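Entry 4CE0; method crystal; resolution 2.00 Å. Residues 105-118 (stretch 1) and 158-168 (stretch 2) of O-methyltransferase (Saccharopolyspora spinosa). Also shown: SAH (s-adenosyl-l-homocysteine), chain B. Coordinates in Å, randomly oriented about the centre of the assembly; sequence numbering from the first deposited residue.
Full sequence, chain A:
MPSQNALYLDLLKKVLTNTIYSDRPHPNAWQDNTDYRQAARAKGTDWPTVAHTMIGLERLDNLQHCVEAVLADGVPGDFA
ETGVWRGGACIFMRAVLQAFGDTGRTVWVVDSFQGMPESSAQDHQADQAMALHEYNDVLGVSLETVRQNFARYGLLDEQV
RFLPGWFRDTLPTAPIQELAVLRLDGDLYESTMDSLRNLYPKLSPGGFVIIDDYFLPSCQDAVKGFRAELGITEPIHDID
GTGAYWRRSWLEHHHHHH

Stretch 1, residues 105-118: RTVWVVDSFQGMPE
Stretch 2 (158-168) EQVRFLPGWFR

Two parallel strands, 107-111 and 160-164, form the frame of this contact. Their axes approach to 4.6 Å and cross at -21°, and the pairing runs from Val 107 with Val 160 to Asp 111 with Pro 164. The backbone ladder alternates: Val 107 N donates to Gln 159 O (2.8 Å), Arg 161 N to Val 107 O (2.9 Å), Val 109 N to Arg 161 O (2.7 Å), Leu 163 N to Val 109 O (2.9 Å), Asp 111 N to Leu 163 O (3.3 Å) and Gly 165 N to Asp 111 O (2.9 Å). Pro 164, lacking an amide hydrogen, falls where the ladder asks for none. At the start, Gln 159 (m, t, chi3 -99°) extends its amide so that NE2 donates to Arg 105 O at 2.8 Å.

Trp 166 covers the most surface. Its CA-to-CB bond points away from stretch 1, yet chi1 -55° and chi2 104° bring the indole back over the 112-117 loop. Ser 112 CB lies over one face, 3.8 Å from the centroid of the Trp 166 six-membered ring, and Pro 117 CB reaches Trp 166 CZ3 at 3.6 Å. Ser 112 (p) also ties the turn: its OG donates to Gly 115 O (2.7 Å) and accepts from Gln 114 N (3.0 Å). Gly 165 (phi 152°, psi 172°) precedes Trp 166 in a conformation that calls for glycine.

Arg 161 (m, t, p, chi4 167°) is second in covered area and lies along Trp 108 (m, chi2 86°). Arg 161 CB sits 4.0 Å from the centroid of the Trp 108 six-membered ring, and Trp 108 CH2 approaches Arg 161 NE at 3.5 Å over a guanidinium face. The stem and the guanidinium both lie against the buried indole, although Arg 161 as a residue is exposed. On this face Val 110 (t) CG1 meets Leu 163 (t, p) CD2 at 4.0 Å.

The other face is apolar at its centre: Val 109 (t) packs CG2 on Val 160 CG1 (3.7 Å) and CB on Phe 162 CD2 (3.6 Å).

At the C-terminal ends of the strands and in the residues that follow, s-adenosyl-L-homocysteine bridges both stretches: Ser 112 N donates to its N3 and Phe 167 N to its N1, each at 3.0 Å, while its O2' and O3' donate to Asp 111 OD1 (2.8 Å) and OD2 (2.7 Å).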

# COMPACT_ATOMS: atom_id res chain seq x y z
N ARG A 105 -9.68 18.10 -11.31
CA ARG A 105 -10.89 17.55 -10.72
C ARG A 105 -10.86 17.45 -9.19
O ARG A 105 -9.82 17.22 -8.58
CB ARG A 105 -11.15 16.17 -11.33
CG ARG A 105 -11.22 16.21 -12.85
CD ARG A 105 -11.45 14.82 -13.36
NE ARG A 105 -11.44 14.71 -14.82
CZ ARG A 105 -12.52 14.58 -15.58
NH1 ARG A 105 -13.74 14.59 -15.04
NH2 ARG A 105 -12.38 14.43 -16.89
N THR A 106 -12.03 17.57 -8.59
CA THR A 106 -12.19 17.52 -7.15
C THR A 106 -12.95 16.27 -6.74
O THR A 106 -13.80 15.80 -7.48
CB THR A 106 -12.94 18.79 -6.64
OG1 THR A 106 -12.03 19.90 -6.69
CG2 THR A 106 -13.46 18.64 -5.19
N VAL A 107 -12.63 15.75 -5.56
CA VAL A 107 -13.32 14.61 -4.96
C VAL A 107 -14.08 15.15 -3.78
O VAL A 107 -13.47 15.69 -2.83
CB VAL A 107 -12.32 13.48 -4.52
CG1 VAL A 107 -13.06 12.31 -3.81
CG2 VAL A 107 -11.53 12.98 -5.72
N TRP A 108 -15.41 15.07 -3.86
CA TRP A 108 -16.29 15.50 -2.79
C TRP A 108 -16.62 14.36 -1.86
O TRP A 108 -17.13 13.31 -2.26
CB TRP A 108 -17.59 16.10 -3.35
CG TRP A 108 -17.34 17.34 -4.13
CD1 TRP A 108 -17.00 17.45 -5.46
CD2 TRP A 108 -17.41 18.66 -3.62
NE1 TRP A 108 -16.85 18.79 -5.80
CE2 TRP A 108 -17.08 19.54 -4.67
CE3 TRP A 108 -17.68 19.19 -2.35
CZ2 TRP A 108 -17.07 20.93 -4.49
CZ3 TRP A 108 -17.65 20.56 -2.18
CH2 TRP A 108 -17.34 21.41 -3.25
N VAL A 109 -16.33 14.60 -0.59
CA VAL A 109 -16.46 13.56 0.41
C VAL A 109 -17.64 13.97 1.24
O VAL A 109 -17.54 14.86 2.10
CB VAL A 109 -15.19 13.49 1.27
CG1 VAL A 109 -15.34 12.42 2.38
CG2 VAL A 109 -14.00 13.22 0.39
N VAL A 110 -18.78 13.33 0.95
CA VAL A 110 -20.07 13.80 1.44
C VAL A 110 -20.68 12.83 2.42
O VAL A 110 -21.06 11.70 2.06
CB VAL A 110 -21.09 14.02 0.30
CG1 VAL A 110 -22.26 14.82 0.82
CG2 VAL A 110 -20.48 14.67 -0.93
N ASP A 111 -20.86 13.28 3.65
CA ASP A 111 -21.31 12.40 4.70
C ASP A 111 -21.84 13.21 5.87
O ASP A 111 -21.61 14.42 5.97
CB ASP A 111 -20.14 11.53 5.17
CG ASP A 111 -20.60 10.28 5.89
OD1 ASP A 111 -20.98 10.37 7.08
OD2 ASP A 111 -20.56 9.20 5.27
N SER A 112 -22.55 12.54 6.78
CA SER A 112 -22.88 13.18 8.07
C SER A 112 -21.65 13.24 8.97
O SER A 112 -21.51 14.15 9.77
CB SER A 112 -23.95 12.38 8.80
OG SER A 112 -23.42 11.12 9.11
N PHE A 113 -20.75 12.26 8.84
CA PHE A 113 -19.61 12.08 9.74
C PHE A 113 -20.08 11.80 11.17
O PHE A 113 -19.36 12.05 12.14
CB PHE A 113 -18.61 13.26 9.67
CG PHE A 113 -18.00 13.46 8.29
CD1 PHE A 113 -16.99 12.61 7.83
CD2 PHE A 113 -18.47 14.46 7.44
CE1 PHE A 113 -16.46 12.77 6.55
CE2 PHE A 113 -17.94 14.63 6.17
CZ PHE A 113 -16.92 13.78 5.73
N GLN A 114 -21.29 11.25 11.28
CA GLN A 114 -21.89 10.81 12.54
C GLN A 114 -22.62 9.49 12.35
O GLN A 114 -23.34 9.04 13.23
CB GLN A 114 -22.94 11.81 13.04
CG GLN A 114 -22.53 13.25 13.02
CD GLN A 114 -23.74 14.18 13.02
OE1 GLN A 114 -24.67 14.02 13.82
NE2 GLN A 114 -23.74 15.14 12.11
N GLY A 115 -22.48 8.88 11.18
CA GLY A 115 -23.18 7.64 10.90
C GLY A 115 -24.58 7.89 10.36
O GLY A 115 -24.88 8.98 9.87
N MET A 116 -25.41 6.86 10.47
CA MET A 116 -26.75 6.82 9.88
C MET A 116 -27.74 7.66 10.70
O MET A 116 -27.62 7.73 11.91
CB MET A 116 -27.26 5.39 9.87
CG MET A 116 -26.22 4.34 9.47
SD MET A 116 -25.62 4.48 7.77
CE MET A 116 -27.12 4.29 6.82
N PRO A 117 -28.73 8.27 10.03
CA PRO A 117 -29.82 8.95 10.75
C PRO A 117 -30.84 7.97 11.36
O PRO A 117 -30.76 6.77 11.08
CB PRO A 117 -30.48 9.80 9.65
CG PRO A 117 -30.23 9.02 8.37
CD PRO A 117 -28.88 8.35 8.56
N GLU A 118 -31.75 8.47 12.20
CA GLU A 118 -32.89 7.67 12.69
C GLU A 118 -34.03 7.61 11.67
O GLU A 118 -34.57 8.64 11.29
CB GLU A 118 -33.44 8.26 13.98
CG GLU A 118 -32.66 7.87 15.24
CD GLU A 118 -32.52 9.02 16.23
OE1 GLU A 118 -33.39 9.92 16.24
OE2 GLU A 118 -31.53 9.04 17.01
N GLU A 158 -5.66 19.88 -1.92
CA GLU A 158 -6.66 20.85 -2.43
C GLU A 158 -7.73 20.19 -3.29
O GLU A 158 -8.81 20.77 -3.52
CB GLU A 158 -5.99 21.91 -3.29
CG GLU A 158 -5.00 21.30 -4.30
CD GLU A 158 -4.61 22.24 -5.42
OE1 GLU A 158 -5.14 23.38 -5.46
OE2 GLU A 158 -3.77 21.84 -6.27
N GLN A 159 -7.46 18.97 -3.77
CA GLN A 159 -8.41 18.28 -4.64
C GLN A 159 -9.42 17.43 -3.90
O GLN A 159 -10.18 16.68 -4.51
CB GLN A 159 -7.64 17.41 -5.64
CG GLN A 159 -6.91 18.19 -6.71
CD GLN A 159 -6.24 17.27 -7.72
OE1 GLN A 159 -5.03 17.02 -7.65
NE2 GLN A 159 -7.02 16.74 -8.64
N VAL A 160 -9.42 17.51 -2.57
CA VAL A 160 -10.39 16.80 -1.75
C VAL A 160 -11.18 17.82 -0.91
O VAL A 160 -10.57 18.64 -0.19
CB VAL A 160 -9.73 15.83 -0.76
CG1 VAL A 160 -10.79 15.01 -0.03
CG2 VAL A 160 -8.71 14.91 -1.50
N ARG A 161 -12.51 17.77 -1.00
CA ARG A 161 -13.40 18.64 -0.22
C ARG A 161 -14.46 17.84 0.52
O ARG A 161 -14.95 16.80 0.05
CB ARG A 161 -14.06 19.68 -1.12
CG ARG A 161 -13.03 20.60 -1.78
CD ARG A 161 -13.68 21.72 -2.60
NE ARG A 161 -14.46 22.64 -1.76
CZ ARG A 161 -14.92 23.83 -2.16
NH1 ARG A 161 -14.67 24.28 -3.38
NH2 ARG A 161 -15.65 24.57 -1.34
N PHE A 162 -14.75 18.29 1.73
CA PHE A 162 -15.66 17.58 2.59
C PHE A 162 -16.95 18.35 2.69
O PHE A 162 -16.92 19.56 2.79
CB PHE A 162 -15.03 17.35 3.95
CG PHE A 162 -13.71 16.62 3.88
CD1 PHE A 162 -12.52 17.32 3.72
CD2 PHE A 162 -13.66 15.22 3.98
CE1 PHE A 162 -11.29 16.65 3.66
CE2 PHE A 162 -12.42 14.53 3.91
CZ PHE A 162 -11.25 15.24 3.75
N LEU A 163 -18.07 17.64 2.62
CA LEU A 163 -19.38 18.27 2.78
C LEU A 163 -20.09 17.58 3.94
O LEU A 163 -20.77 16.57 3.72
CB LEU A 163 -20.18 18.14 1.50
CG LEU A 163 -21.50 18.89 1.35
CD1 LEU A 163 -21.36 20.38 1.66
CD2 LEU A 163 -22.02 18.67 -0.09
N PRO A 164 -19.93 18.13 5.17
CA PRO A 164 -20.46 17.49 6.38
C PRO A 164 -21.91 17.89 6.65
O PRO A 164 -22.23 19.08 6.61
CB PRO A 164 -19.54 18.05 7.47
CG PRO A 164 -19.22 19.42 7.01
CD PRO A 164 -19.06 19.28 5.51
N GLY A 165 -22.79 16.92 6.88
CA GLY A 165 -24.16 17.20 7.25
C GLY A 165 -25.03 16.06 6.80
O GLY A 165 -24.56 15.14 6.13
N TRP A 166 -26.29 16.09 7.21
CA TRP A 166 -27.27 15.16 6.67
C TRP A 166 -27.55 15.57 5.24
O TRP A 166 -27.67 16.75 4.95
CB TRP A 166 -28.54 15.17 7.54
CG TRP A 166 -28.20 14.90 8.96
CD1 TRP A 166 -28.14 15.80 9.99
CD2 TRP A 166 -27.80 13.64 9.51
NE1 TRP A 166 -27.74 15.17 11.14
CE2 TRP A 166 -27.54 13.84 10.87
CE3 TRP A 166 -27.65 12.36 8.97
CZ2 TRP A 166 -27.14 12.80 11.71
CZ3 TRP A 166 -27.26 11.33 9.81
CH2 TRP A 166 -27.00 11.56 11.16
N PHE A 167 -27.62 14.59 4.34
CA PHE A 167 -27.87 14.87 2.91
C PHE A 167 -29.07 15.82 2.67
O PHE A 167 -29.03 16.72 1.82
CB PHE A 167 -28.12 13.56 2.17
CG PHE A 167 -26.95 12.62 2.19
CD1 PHE A 167 -25.66 13.07 2.44
CD2 PHE A 167 -27.15 11.26 1.97
CE1 PHE A 167 -24.58 12.18 2.45
CE2 PHE A 167 -26.09 10.36 1.99
CZ PHE A 167 -24.79 10.82 2.23
N ARG A 168 -30.13 15.62 3.42
CA ARG A 168 -31.32 16.46 3.25
C ARG A 168 -31.04 17.95 3.54
O ARG A 168 -31.67 18.84 2.97
CB ARG A 168 -32.50 15.93 4.07
CG ARG A 168 -32.33 15.93 5.59
CD ARG A 168 -33.65 15.48 6.25
NE ARG A 168 -34.01 16.24 7.44
CZ ARG A 168 -35.11 16.02 8.16
NH1 ARG A 168 -35.95 15.05 7.82
NH2 ARG A 168 -35.38 16.77 9.24
N SAH B . -16.80 1.91 3.15
CA SAH B . -18.07 2.42 2.62
CB SAH B . -18.88 3.30 3.55
CG SAH B . -20.32 3.76 3.35
SD SAH B . -21.12 3.36 4.93
C SAH B . -17.52 3.23 1.52
O SAH B . -18.29 4.05 1.04
OXT SAH B . -16.22 2.83 1.30
C5' SAH B . -22.56 4.49 4.92
C4' SAH B . -22.22 5.97 5.16
O4' SAH B . -23.29 6.80 4.77
C3' SAH B . -21.95 6.32 6.63
O3' SAH B . -20.65 6.89 6.70
C2' SAH B . -23.04 7.30 7.06
O2' SAH B . -22.69 8.34 8.01
C1' SAH B . -23.49 7.86 5.71
N9 SAH B . -24.89 8.31 5.60
C8 SAH B . -25.98 7.48 5.37
N7 SAH B . -27.07 8.26 5.27
C5 SAH B . -26.70 9.56 5.37
C6 SAH B . -27.41 10.76 5.34
N6 SAH B . -28.72 10.79 5.16
N1 SAH B . -26.73 11.95 5.51
C2 SAH B . -25.37 11.98 5.68
N3 SAH B . -24.69 10.79 5.74
C4 SAH B . -25.33 9.60 5.56
O HOH W 1 -10.76 21.52 -5.13